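Local coordinates for protein type-iv like pilin ttha1219 (Thermus thermophilus, PDB 5G23) that probably serves as a type IV pilin-like component of the cell envelope, in a system linked to natural competence and DNA uptake, at residues 148-152 with 153-157. Numbering follows the deposited sequence.
Sequences AYLEG and GTWKR
Tyr149 and Lys156 satisfy each other's backbone through two N-H...O hydrogen bonds, Tyr149 N to Lys156 O at 2.9 Å and Lys156 N to Tyr149 O at 2.8 Å. Tyr149 O also has a CA-H...O contact, 3.3 Å from Trp155 CA. Glu151 and Thr154 form the second reciprocal hydrogen-bonded pair: Glu151 N to Thr154 O (2.9 Å) is nearly straight, 174° at the hydrogen, whereas Thr154 N meets Glu151 O (3.0 Å) from above its carbonyl plane. On the face carrying Tyr149, Glu151, Thr154 and Lys156, Tyr149 CG sits between backbone N and carbonyl carbon (chi1 65°), laying the ring against Lys156 CB, a CH-pi contact 3.9 Å from the centroid. The extended lysine chain then carries NZ to Glu151 OE1 at 3.0 Å, a salt bridge entering from above the carboxylate plane. On the other face, Leu150 CB makes a CH-pi contact 3.6 Å from the centroid of the Trp155 six-membered ring, 4° off its normal. Replacing Trp155 by an alanine is likely to strip Leu150 CB of its aromatic cover and open a gap beside Ala148 CB. Arg157 reaches away to salt bridges with Asp81 and Glu211. Backbone hydrogen bonds of Ala148 and Leu150 join strand 173-184. Gly152 and Gly153, with positive phi, centre the type I' turn closing this β-hairpin with a two-residue loop, at the edge of a four-stranded antiparallel sheet.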
loop_
_atom_site.group_PDB
_atom_site.type_symbol
_atom_site.label_atom_id
_atom_site.label_comp_id
_atom_site.label_asym_id
_atom_site.label_seq_id
_atom_site.Cartn_x
_atom_site.Cartn_y
_atom_site.Cartn_z
ATOM N N ALA B 148 -1.088 -3.583 19.238
ATOM C CA ALA B 148 -1.211 -4.623 20.246
ATOM C C ALA B 148 -0.959 -5.975 19.563
ATOM O O ALA B 148 -0.939 -6.055 18.330
ATOM C CB ALA B 148 -2.599 -4.622 20.829
ATOM N N TYR B 149 -0.713 -7.005 20.362
ATOM C CA TYR B 149 -0.466 -8.300 19.820
ATOM C C TYR B 149 -1.258 -9.389 20.561
ATOM O O TYR B 149 -1.573 -9.276 21.756
ATOM C CB TYR B 149 1.038 -8.619 19.829
ATOM C CG TYR B 149 1.653 -8.732 21.187
ATOM C CD1 TYR B 149 2.177 -7.622 21.808
ATOM C CD2 TYR B 149 1.865 -10.005 21.811
ATOM C CE1 TYR B 149 2.784 -7.721 23.032
ATOM C CE2 TYR B 149 2.514 -10.103 23.014
ATOM C CZ TYR B 149 2.986 -8.942 23.589
ATOM O OH TYR B 149 3.581 -9.013 24.809
ATOM N N LEU B 150 -1.537 -10.461 19.840
ATOM C CA LEU B 150 -2.344 -11.542 20.372
ATOM C C LEU B 150 -1.430 -12.707 20.668
ATOM O O LEU B 150 -0.757 -13.238 19.775
ATOM C CB LEU B 150 -3.416 -11.952 19.371
ATOM C CG LEU B 150 -4.356 -13.093 19.774
ATOM C CD1 LEU B 150 -5.090 -12.789 21.087
ATOM C CD2 LEU B 150 -5.336 -13.346 18.670
ATOM N N GLU B 151 -1.331 -13.087 21.937
ATOM C CA GLU B 151 -0.484 -14.214 22.353
ATOM C C GLU B 151 -1.346 -15.235 23.071
ATOM O O GLU B 151 -1.926 -14.944 24.130
ATOM C CB GLU B 151 0.619 -13.790 23.303
ATOM C CG GLU B 151 1.507 -14.958 23.749
ATOM C CD GLU B 151 2.433 -14.608 24.880
ATOM O OE1 GLU B 151 2.506 -13.428 25.260
ATOM O OE2 GLU B 151 3.103 -15.545 25.383
ATOM N N GLY B 152 -1.509 -16.401 22.470
ATOM C CA GLY B 152 -2.327 -17.457 23.093
ATOM C C GLY B 152 -3.733 -17.055 23.461
ATOM O O GLY B 152 -4.166 -17.393 24.538
ATOM N N GLY B 153 -4.452 -16.310 22.643
ATOM C CA GLY B 153 -5.775 -15.889 23.095
ATOM C C GLY B 153 -5.880 -14.638 23.975
ATOM O O GLY B 153 -6.963 -14.174 24.182
ATOM N N THR B 154 -4.758 -14.077 24.489
ATOM C CA THR B 154 -4.784 -12.836 25.224
ATOM C C THR B 154 -4.148 -11.660 24.414
ATOM O O THR B 154 -3.015 -11.751 23.953
ATOM C CB THR B 154 -3.971 -12.988 26.520
ATOM O OG1 THR B 154 -4.580 -14.014 27.285
ATOM C CG2 THR B 154 -3.964 -11.731 27.348
ATOM N N TRP B 155 -4.841 -10.543 24.325
ATOM C CA TRP B 155 -4.310 -9.356 23.666
ATOM C C TRP B 155 -3.418 -8.573 24.662
ATOM O O TRP B 155 -3.804 -8.412 25.841
ATOM C CB TRP B 155 -5.465 -8.438 23.146
ATOM C CG TRP B 155 -6.094 -8.963 21.879
ATOM C CD1 TRP B 155 -7.232 -9.714 21.764
ATOM C CD2 TRP B 155 -5.584 -8.808 20.557
ATOM N NE1 TRP B 155 -7.431 -10.044 20.413
ATOM C CE2 TRP B 155 -6.449 -9.482 19.674
ATOM C CE3 TRP B 155 -4.442 -8.222 20.045
ATOM C CZ2 TRP B 155 -6.217 -9.547 18.311
ATOM C CZ3 TRP B 155 -4.247 -8.242 18.681
ATOM C CH2 TRP B 155 -5.104 -8.910 17.847
ATOM N N LYS B 156 -2.244 -8.114 24.199
ATOM C CA LYS B 156 -1.300 -7.421 25.075
ATOM C C LYS B 156 -0.802 -6.173 24.352
ATOM O O LYS B 156 -0.831 -6.101 23.110
ATOM C CB LYS B 156 -0.128 -8.374 25.373
ATOM C CG LYS B 156 -0.526 -9.596 26.208
ATOM C CD LYS B 156 0.570 -10.572 26.476
ATOM C CE LYS B 156 -0.016 -11.709 27.311
ATOM N NZ LYS B 156 1.022 -12.635 27.714
ATOM N N ARG B 157 -0.362 -5.180 25.130
ATOM C CA ARG B 157 0.336 -4.031 24.542
ATOM C C ARG B 157 1.403 -3.616 25.501
ATOM O O ARG B 157 1.156 -3.055 26.583
ATOM C CB ARG B 157 -0.594 -2.863 24.195
ATOM C CG ARG B 157 0.113 -1.611 23.716
ATOM C CD ARG B 157 -0.790 -0.536 23.130
ATOM N NE ARG B 157 -0.102 0.742 22.929
ATOM C CZ ARG B 157 0.131 1.649 23.901
ATOM N NH1 ARG B 157 -0.324 1.475 25.111
ATOM N NH2 ARG B 157 0.868 2.703 23.672
#